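Local coordinates for protein uncharacterized CONSERVED DOMAIN PROTEIN (Vibrio cholerae, PDB 3LKV) that probably serves as the substrate-binding protein of an ABC transporter, enclosing phenylalanine between its two lobes, at residues 77-82 with 201-206; 93-98 with 105-110; 134-139 with 222-227; 234-239 with 284-289. All blocks are in the same frame, centred on the assembly; numbering follows the deposited sequence.

In the fold
The chain folds into two lobes, each built round its own beta sheet, with phenylalanine held between them. Interaction 1 bridges the lobes at the ligand, whose carboxylate is gripped from both sides. Interaction 2, centred about 13 Å from the centre of interaction 1, lies in one lobe and reaches the same ligand through Ala97; Ala77 N and Thr96 O, 3.0 Å apart, probably join the two contacts by a hydrogen bond. Interactions 3 and 4 belong to the other lobe, their centres about 8 Å apart, and meet where strands 223-225 and 237-240 run side by side. Ile201 of interaction 1 packs on Ala226 and Ala227, tying interaction 3 to the pocket.

Interaction 1 (77-82 with 201-206); sequences ATPTAQ and IDNTVA. With PHE (phenylalanine), chain B.
Ala77 and Asn203 mark the nearest approach of the two backbones, with CA atoms 8.0 Å apart, and each stands at the start of a helix: Ala77 is the N-cap of 78-87, Asn203 the residue after the N-cap of the short 203-207. The direct touch is slight. The methyl of Ala77 lies beside Asn203 OD1, while Pro79 CD meets Asn203 ND2 at 4.0 Å, the two side chains coming from opposite directions. Most of the join is made by phenylalanine. Its OXT accepts from Thr78 N at 2.8 Å in a nearly straight bond (168°) and from Asn203 ND2 at 2.9 Å, so one oxygen is held from both segments. Thr78 OG1 gives its hydrogen to the ligand's other carboxylate oxygen, phenylalanine O, at 2.6 Å. This is the cleft of a two-lobed periplasmic binding protein; the first turn of a helix offers a backbone N-H, here that of Thr78, to the carboxylate, and the N-terminal end of helix 78-87 probably helps to stabilise the negative charge. With CG beside the backbone N (chi1 -62°), Asn203 turns its amide toward the cleft, and His19 holds its OD1 by a further hydrogen bond. The ligand ring reaches 201-206: Ile201 CD1 touches its CZ at 3.7 Å, and the small methyl of Ala206 meets CE1. Asp202 caps its helix, OD1 accepting from Val205 N at 2.8 Å from above the carboxylate plane.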
# COMPACT_ATOMS: atom_id res chain seq x y z
N ALA A 77 8.61 7.00 16.11
CA ALA A 77 8.32 6.91 17.55
C ALA A 77 9.57 6.49 18.30
O ALA A 77 10.50 5.90 17.75
CB ALA A 77 7.10 6.01 17.87
N THR A 78 9.60 6.82 19.58
CA THR A 78 10.83 6.75 20.37
C THR A 78 11.39 5.34 20.58
O THR A 78 12.58 5.11 20.41
CB THR A 78 10.65 7.50 21.72
OG1 THR A 78 10.53 8.90 21.44
CG2 THR A 78 11.86 7.28 22.63
N PRO A 79 10.53 4.39 20.98
CA PRO A 79 11.08 3.07 21.34
C PRO A 79 11.68 2.34 20.12
O PRO A 79 12.72 1.74 20.22
CB PRO A 79 9.89 2.31 21.95
CG PRO A 79 8.86 3.33 22.21
CD PRO A 79 9.11 4.51 21.28
N THR A 80 11.09 2.52 18.95
CA THR A 80 11.62 1.85 17.75
C THR A 80 12.86 2.60 17.30
O THR A 80 13.82 1.96 16.93
CB THR A 80 10.55 1.78 16.65
OG1 THR A 80 9.58 2.80 16.89
CG2 THR A 80 9.81 0.41 16.73
N ALA A 81 12.89 3.93 17.44
CA ALA A 81 14.12 4.67 17.13
C ALA A 81 15.26 4.22 18.02
O ALA A 81 16.35 4.01 17.54
CB ALA A 81 13.94 6.18 17.21
N GLN A 82 14.98 4.05 19.29
CA GLN A 82 15.97 3.65 20.23
C GLN A 82 16.54 2.30 19.87
O GLN A 82 17.78 2.10 19.97
CB GLN A 82 15.41 3.60 21.65
CG GLN A 82 15.20 5.00 22.27
CD GLN A 82 14.64 4.89 23.69
OE1 GLN A 82 13.68 4.18 23.90
NE2 GLN A 82 15.21 5.61 24.64
N ILE A 201 1.23 12.68 24.58
CA ILE A 201 1.96 12.05 23.48
C ILE A 201 2.74 10.85 24.02
O ILE A 201 3.98 10.90 24.27
CB ILE A 201 2.84 13.09 22.76
CG1 ILE A 201 1.95 14.20 22.23
CG2 ILE A 201 3.73 12.47 21.59
CD1 ILE A 201 0.82 13.74 21.25
N ASP A 202 1.99 9.78 24.16
CA ASP A 202 2.51 8.51 24.65
C ASP A 202 1.85 7.45 23.79
O ASP A 202 0.65 7.47 23.62
CB ASP A 202 2.09 8.39 26.11
CG ASP A 202 2.32 7.02 26.73
OD1 ASP A 202 1.86 5.99 26.16
OD2 ASP A 202 2.92 7.00 27.87
N ASN A 203 2.64 6.50 23.28
CA ASN A 203 2.15 5.44 22.39
C ASN A 203 1.20 4.43 23.04
O ASN A 203 0.29 3.94 22.40
CB ASN A 203 3.36 4.70 21.79
CG ASN A 203 4.22 5.63 20.94
OD1 ASN A 203 3.78 6.07 19.86
ND2 ASN A 203 5.43 5.96 21.43
N THR A 204 1.42 4.15 24.31
CA THR A 204 0.56 3.27 25.08
C THR A 204 -0.80 3.92 25.28
O THR A 204 -1.82 3.28 25.07
CB THR A 204 1.14 2.98 26.47
OG1 THR A 204 2.53 2.60 26.35
CG2 THR A 204 0.33 1.85 27.15
N VAL A 205 -0.82 5.18 25.67
CA VAL A 205 -2.09 5.93 25.72
C VAL A 205 -2.76 6.00 24.36
O VAL A 205 -3.93 5.66 24.23
CB VAL A 205 -1.91 7.37 26.30
CG1 VAL A 205 -3.23 8.20 26.19
CG2 VAL A 205 -1.48 7.30 27.78
N ALA A 206 -2.00 6.41 23.33
CA ALA A 206 -2.56 6.54 21.98
C ALA A 206 -3.21 5.22 21.54
O ALA A 206 -4.26 5.23 20.96
CB ALA A 206 -1.48 7.01 20.94
N PHE B . 6.13 11.44 20.02
CA PHE B . 5.81 10.00 20.37
C PHE B . 7.15 9.26 20.65
O PHE B . 8.16 9.96 20.91
CB PHE B . 4.95 9.32 19.30
CG PHE B . 3.48 9.73 19.35
CD1 PHE B . 2.65 9.26 20.38
CD2 PHE B . 2.95 10.58 18.41
CE1 PHE B . 1.35 9.64 20.46
CE2 PHE B . 1.64 10.96 18.48
CZ PHE B . 0.82 10.51 19.49
OXT PHE B . 7.26 8.01 20.66

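Interaction 2 (93-98 with 105-110); sequences IVFTAV and KLVKQL. With PHE (phenylalanine), chain B.
Ala97 O accepts a hydrogen bond from the amino nitrogen of phenylalanine at 2.9 Å, and next to it in the chain Val98 begins the apolar contact with 105-110. Strand 93-98 runs in the parallel sheet of its lobe and turns a corner at Ala97; the Ala97 carbonyl faces the ligand while Phe95 and Val98 point toward 105-110. Thr99 and Asp122 also bond the ligand. Behind that corner, Phe95 and Leu106 are the central pair. Leu106 CD1 lies over one face of the Phe95 ring, 4.1 Å from its centroid and 24° off the normal, a CH-pi contact displaced toward CG and CD2. The ring reaches there because CG of Phe95 sits between the backbone N and the carbonyl carbon (chi1 56°). Val107 CG1 comes to the ring differently, at the edge and in its plane, 3.8 Å from Phe95 CE2, with the two side chains crossing at about a right angle. The same Leu106 methyl, CD1, also meets Val98 CG1 tip to tip at 3.9 Å, so one branch of leucine fills the angle between an aromatic face and a branched aliphatic chain. Gln82 and Val85 of helix 78-87 also pack on Leu106, and Pro101 packs on Phe95. All four side chains that meet across the two segments are buried and apolar, which implies that shape and exclusion of water fasten this loop to the strand beside the pocket.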
# COMPACT_ATOMS: atom_id res chain seq x y z
N ILE A 93 20.13 6.69 10.27
CA ILE A 93 18.85 6.61 10.95
C ILE A 93 18.22 7.99 10.96
O ILE A 93 18.83 8.97 11.41
CB ILE A 93 19.00 6.18 12.40
CG1 ILE A 93 19.59 4.75 12.46
CG2 ILE A 93 17.65 6.26 13.09
CD1 ILE A 93 20.19 4.31 13.79
N VAL A 94 17.00 8.07 10.45
CA VAL A 94 16.20 9.28 10.55
C VAL A 94 15.03 8.94 11.46
O VAL A 94 14.21 8.10 11.12
CB VAL A 94 15.62 9.66 9.22
CG1 VAL A 94 14.72 10.87 9.40
CG2 VAL A 94 16.79 9.92 8.19
N PHE A 95 14.98 9.54 12.61
CA PHE A 95 13.85 9.29 13.47
C PHE A 95 12.83 10.36 13.17
O PHE A 95 13.15 11.42 12.59
CB PHE A 95 14.22 9.33 14.96
CG PHE A 95 14.87 10.63 15.40
CD1 PHE A 95 14.11 11.76 15.62
CD2 PHE A 95 16.21 10.69 15.61
CE1 PHE A 95 14.69 12.92 16.03
CE2 PHE A 95 16.83 11.87 16.03
CZ PHE A 95 16.06 12.98 16.23
N THR A 96 11.60 10.04 13.52
CA THR A 96 10.50 10.92 13.29
C THR A 96 9.40 10.72 14.32
O THR A 96 9.25 9.68 14.87
CB THR A 96 10.02 10.82 11.83
OG1 THR A 96 9.11 11.89 11.60
CG2 THR A 96 9.34 9.46 11.49
N ALA A 97 8.70 11.79 14.61
CA ALA A 97 7.67 11.83 15.62
C ALA A 97 8.23 11.38 16.94
O ALA A 97 7.59 10.62 17.69
CB ALA A 97 6.41 10.97 15.18
N VAL A 98 9.45 11.85 17.22
CA VAL A 98 10.08 11.58 18.53
C VAL A 98 10.00 12.83 19.42
O VAL A 98 10.46 13.93 19.06
CB VAL A 98 11.52 11.14 18.37
CG1 VAL A 98 12.25 11.25 19.73
CG2 VAL A 98 11.57 9.72 17.72
N LYS A 105 18.21 9.71 24.18
CA LYS A 105 19.57 9.22 23.84
C LYS A 105 19.77 8.82 22.40
O LYS A 105 20.61 8.01 22.07
CB LYS A 105 20.00 8.07 24.78
CG LYS A 105 20.01 8.53 26.28
CD LYS A 105 20.59 7.48 27.27
CE LYS A 105 20.67 8.07 28.75
NZ LYS A 105 20.91 7.05 29.87
N LEU A 106 19.01 9.43 21.53
CA LEU A 106 19.18 9.23 20.12
C LEU A 106 20.27 10.13 19.55
O LEU A 106 21.00 9.73 18.63
CB LEU A 106 17.87 9.56 19.43
CG LEU A 106 16.67 8.77 19.89
CD1 LEU A 106 15.48 9.25 19.04
CD2 LEU A 106 16.96 7.25 19.78
N VAL A 107 20.33 11.36 20.05
CA VAL A 107 21.36 12.30 19.70
C VAL A 107 21.93 13.00 20.95
O VAL A 107 21.22 13.20 21.95
CB VAL A 107 20.84 13.36 18.68
CG1 VAL A 107 20.34 12.69 17.36
CG2 VAL A 107 19.79 14.24 19.31
N LYS A 108 23.19 13.42 20.90
CA LYS A 108 23.77 14.18 22.01
C LYS A 108 23.16 15.60 22.10
O LYS A 108 23.00 16.17 23.17
CB LYS A 108 25.29 14.25 21.81
CG LYS A 108 26.00 14.66 23.13
CD LYS A 108 27.50 14.94 22.99
CE LYS A 108 27.92 15.93 24.09
NZ LYS A 108 29.36 15.92 24.33
N GLN A 109 22.83 16.18 20.95
CA GLN A 109 22.18 17.49 20.90
C GLN A 109 21.50 17.64 19.54
O GLN A 109 21.83 16.96 18.58
CB GLN A 109 23.19 18.65 21.13
CG GLN A 109 24.18 18.94 19.96
CD GLN A 109 25.39 18.00 19.95
OE1 GLN A 109 25.93 17.67 20.98
NE2 GLN A 109 25.81 17.59 18.78
N LEU A 110 20.59 18.58 19.45
CA LEU A 110 19.84 18.79 18.20
C LEU A 110 20.67 19.43 17.07
O LEU A 110 20.51 19.06 15.92
CB LEU A 110 18.61 19.61 18.49
CG LEU A 110 17.68 19.00 19.55
CD1 LEU A 110 16.56 20.02 19.89
CD2 LEU A 110 17.14 17.64 19.11
N PHE B . 6.13 11.44 20.02
CA PHE B . 5.81 10.00 20.37
C PHE B . 7.15 9.26 20.65
O PHE B . 8.16 9.96 20.91
CB PHE B . 4.95 9.32 19.30
CG PHE B . 3.48 9.73 19.35
CD1 PHE B . 2.65 9.26 20.38
CD2 PHE B . 2.95 10.58 18.41
CE1 PHE B . 1.35 9.64 20.46
CE2 PHE B . 1.64 10.96 18.48
CZ PHE B . 0.82 10.51 19.49
OXT PHE B . 7.26 8.01 20.66

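Interaction 3 (134-139 with 222-227)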
# COMPACT_ATOMS: atom_id res chain seq x y z
N LYS A 134 -6.77 25.45 31.28
CA LYS A 134 -7.25 26.47 32.22
C LYS A 134 -8.23 27.46 31.57
O LYS A 134 -9.15 27.96 32.20
CB LYS A 134 -6.07 27.22 32.86
CG LYS A 134 -6.42 28.06 34.16
CD LYS A 134 -5.15 28.25 35.11
CE LYS A 134 -5.01 29.69 35.76
NZ LYS A 134 -3.61 30.28 35.50
N GLU A 135 -8.04 27.72 30.29
CA GLU A 135 -8.90 28.61 29.52
C GLU A 135 -10.27 28.00 29.23
O GLU A 135 -11.30 28.67 29.32
CB GLU A 135 -8.22 29.01 28.20
CG GLU A 135 -8.90 30.18 27.49
CD GLU A 135 -8.37 30.43 26.06
OE1 GLU A 135 -7.36 29.85 25.60
OE2 GLU A 135 -9.01 31.22 25.37
N ILE A 136 -10.26 26.73 28.85
CA ILE A 136 -11.47 25.99 28.53
C ILE A 136 -12.25 25.65 29.78
O ILE A 136 -13.46 25.58 29.73
CB ILE A 136 -11.14 24.65 27.80
CG1 ILE A 136 -10.70 24.90 26.36
CG2 ILE A 136 -12.34 23.69 27.80
CD1 ILE A 136 -10.02 23.71 25.72
N LEU A 137 -11.54 25.44 30.89
CA LEU A 137 -12.08 24.95 32.15
C LEU A 137 -11.48 25.79 33.27
O LEU A 137 -10.54 25.34 33.93
CB LEU A 137 -11.67 23.49 32.41
CG LEU A 137 -12.19 22.40 31.49
CD1 LEU A 137 -11.38 21.13 31.68
CD2 LEU A 137 -13.67 22.16 31.80
N PRO A 138 -12.04 26.99 33.52
CA PRO A 138 -11.36 27.96 34.40
C PRO A 138 -11.30 27.55 35.86
O PRO A 138 -10.51 28.10 36.60
CB PRO A 138 -12.17 29.27 34.23
CG PRO A 138 -13.10 29.01 33.01
CD PRO A 138 -13.33 27.50 33.02
N ASN A 139 -12.12 26.60 36.27
CA ASN A 139 -12.09 26.12 37.66
C ASN A 139 -11.27 24.84 37.88
O ASN A 139 -11.40 24.21 38.92
CB ASN A 139 -13.52 25.88 38.15
CG ASN A 139 -14.32 27.17 38.24
OD1 ASN A 139 -15.35 27.31 37.59
ND2 ASN A 139 -13.83 28.13 39.01
N PRO A 222 -13.70 15.30 31.50
CA PRO A 222 -13.26 15.59 30.15
C PRO A 222 -11.82 15.17 29.95
O PRO A 222 -11.09 15.11 30.93
CB PRO A 222 -13.33 17.09 30.08
CG PRO A 222 -13.33 17.56 31.52
CD PRO A 222 -14.04 16.52 32.25
N VAL A 223 -11.45 14.87 28.71
CA VAL A 223 -10.07 14.57 28.31
C VAL A 223 -9.62 15.67 27.35
O VAL A 223 -10.32 15.99 26.41
CB VAL A 223 -10.04 13.19 27.61
CG1 VAL A 223 -8.65 12.84 27.02
CG2 VAL A 223 -10.51 12.15 28.57
N PHE A 224 -8.46 16.26 27.63
CA PHE A 224 -7.81 17.19 26.71
C PHE A 224 -6.70 16.41 26.02
O PHE A 224 -5.90 15.75 26.69
CB PHE A 224 -7.19 18.38 27.45
CG PHE A 224 -6.49 19.32 26.54
CD1 PHE A 224 -7.17 20.31 25.89
CD2 PHE A 224 -5.16 19.13 26.24
CE1 PHE A 224 -6.53 21.12 24.96
CE2 PHE A 224 -4.50 19.94 25.32
CZ PHE A 224 -5.18 20.94 24.68
N GLY A 225 -6.65 16.51 24.69
CA GLY A 225 -5.72 15.74 23.90
C GLY A 225 -4.50 16.50 23.40
O GLY A 225 -4.59 17.62 22.92
N ALA A 226 -3.34 15.87 23.46
CA ALA A 226 -2.12 16.48 22.90
C ALA A 226 -2.01 16.17 21.40
O ALA A 226 -1.10 16.64 20.70
CB ALA A 226 -0.89 15.97 23.70
N ALA A 227 -2.94 15.36 20.91
CA ALA A 227 -2.96 14.93 19.51
C ALA A 227 -4.39 15.03 19.00
O ALA A 227 -5.32 14.67 19.71
CB ALA A 227 -2.46 13.47 19.37
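Pro222 opens the second segment by setting its ring against Leu137, CG of the proline lying 4.1 Å from Leu137 CD1 as the two side chains pass at a slant. Leu137 is the first residue to leave helical geometry after helix 126-136, and its CG stands beside the backbone N (chi1 -66°), carrying the branched end toward the proline. Pro222 also follows Thr221, a ligand of a zinc ion together with Ala191 and Ser194; its side chain comes within about 6 Å of that ion. Val223 then points its side chain away from the helix end, as alternation along a strand requires. Phe224 turns back: the edge of its ring, at CE1, meets Ile136 CD1 near the ring plane, 4.4 Å away. Leu132 and Ile133 of the same helix and the ring of His129 also lie against Phe224, so a large flat side chain suits a place where a strand of the sheet meets a packed helix. Gly225 and the alanines after it lead the chain on toward Ile201 near the pocket. Purely apolar partners at van der Waals distance imply a non-directional seat for the end of helix 126-136 against the sheet, held by shape and the exclusion of water.

Interaction 4 (234-239 with 284-289)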
# COMPACT_ATOMS: atom_id res chain seq x y z
N GLY A 234 -13.12 11.44 21.01
CA GLY A 234 -13.92 11.95 22.14
C GLY A 234 -13.28 12.84 23.20
O GLY A 234 -13.95 13.25 24.13
N ALA A 235 -12.00 13.15 23.07
CA ALA A 235 -11.44 14.25 23.84
C ALA A 235 -12.25 15.51 23.50
O ALA A 235 -12.69 15.69 22.37
CB ALA A 235 -9.96 14.47 23.49
N ILE A 236 -12.45 16.40 24.45
CA ILE A 236 -13.18 17.64 24.14
C ILE A 236 -12.42 18.66 23.27
O ILE A 236 -13.02 19.43 22.52
CB ILE A 236 -13.69 18.31 25.41
CG1 ILE A 236 -12.56 18.79 26.31
CG2 ILE A 236 -14.60 17.34 26.13
CD1 ILE A 236 -13.09 19.57 27.52
N ALA A 237 -11.10 18.64 23.35
CA ALA A 237 -10.30 19.59 22.65
C ALA A 237 -8.94 18.99 22.48
O ALA A 237 -8.55 18.09 23.25
CB ALA A 237 -10.21 20.86 23.44
N SER A 238 -8.17 19.49 21.52
CA SER A 238 -6.77 19.09 21.39
C SER A 238 -5.96 20.17 20.76
O SER A 238 -6.49 21.02 20.02
CB SER A 238 -6.67 17.82 20.56
OG SER A 238 -7.15 18.06 19.24
N LEU A 239 -4.65 20.14 20.99
CA LEU A 239 -3.76 21.08 20.31
C LEU A 239 -2.53 20.34 19.79
O LEU A 239 -1.44 20.42 20.36
CB LEU A 239 -3.39 22.24 21.24
CG LEU A 239 -2.56 23.37 20.64
CD1 LEU A 239 -3.42 24.09 19.59
CD2 LEU A 239 -2.05 24.33 21.72
N GLU A 284 -20.57 18.84 25.01
CA GLU A 284 -21.97 18.92 25.41
C GLU A 284 -22.44 17.64 26.10
O GLU A 284 -23.15 17.74 27.10
CB GLU A 284 -22.85 19.27 24.21
CG GLU A 284 -24.16 18.45 24.10
CD GLU A 284 -25.28 19.28 23.52
OE1 GLU A 284 -25.03 19.96 22.48
OE2 GLU A 284 -26.40 19.28 24.11
N GLN A 285 -22.06 16.46 25.64
CA GLN A 285 -22.41 15.25 26.43
C GLN A 285 -21.85 15.27 27.84
O GLN A 285 -22.32 14.57 28.71
CB GLN A 285 -21.92 13.99 25.78
CG GLN A 285 -22.70 13.59 24.60
CD GLN A 285 -22.02 12.45 23.87
OE1 GLN A 285 -21.10 11.80 24.40
NE2 GLN A 285 -22.45 12.21 22.63
N LEU A 286 -20.80 16.04 28.08
CA LEU A 286 -20.24 16.11 29.42
C LEU A 286 -20.80 17.30 30.19
O LEU A 286 -20.36 17.58 31.30
CB LEU A 286 -18.69 16.17 29.35
CG LEU A 286 -17.98 14.86 29.01
CD1 LEU A 286 -16.58 15.15 28.54
CD2 LEU A 286 -17.99 13.91 30.20
N GLY A 287 -21.76 18.02 29.59
CA GLY A 287 -22.31 19.23 30.19
C GLY A 287 -21.33 20.37 30.19
O GLY A 287 -21.39 21.23 31.06
N ILE A 288 -20.40 20.40 29.23
CA ILE A 288 -19.40 21.46 29.19
C ILE A 288 -19.68 22.48 28.09
O ILE A 288 -20.02 22.13 26.97
CB ILE A 288 -17.96 20.88 29.07
CG1 ILE A 288 -17.53 20.32 30.44
CG2 ILE A 288 -16.97 21.95 28.60
CD1 ILE A 288 -16.42 19.27 30.40
N THR A 289 -19.49 23.74 28.45
CA THR A 289 -19.62 24.86 27.57
C THR A 289 -18.23 25.34 27.24
O THR A 289 -17.52 25.80 28.10
CB THR A 289 -20.42 26.00 28.32
OG1 THR A 289 -21.81 25.67 28.27
CG2 THR A 289 -20.17 27.43 27.73
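Ile236 reaches toward the segment 284-289 from its CB, where the chain divides into two branches that find different partners. CG2 stands beside the backbone N and meets Leu286 CD1 at 3.8 Å, the two side chains crossing at about a right angle. The other branch begins at CG1, which lies between the backbone N and the carbonyl carbon (chi1 65°); from there the chain runs out extended, and CD1 of Ile236 ends 4.4 Å from Ile288 CD1. A beta-branched isoleucine thus suits the place, since its two arms can each meet one of two residues separated by a glycine. That glycine, Gly287, has a positive phi of 71°, easily adopted by a residue without a side chain, and closes helix 280-285 in a Schellman motif; its N bonds back to Glu284 O at 2.9 Å. A similar motif at Gly234 ends helix 228-232 just before Ile236. Both segments therefore meet just where the chain leaves a helix. Pro222 completes the cluster by touching Ile236, Leu286 and Ile288. The contact sits at the start of strand 237-240, where the chain enters the mixed sheet: Ile236 bonds through its backbone to Val223 of strand 223-225 and to Asn279, just past strand 275-278, with helix 280-285 ending against it.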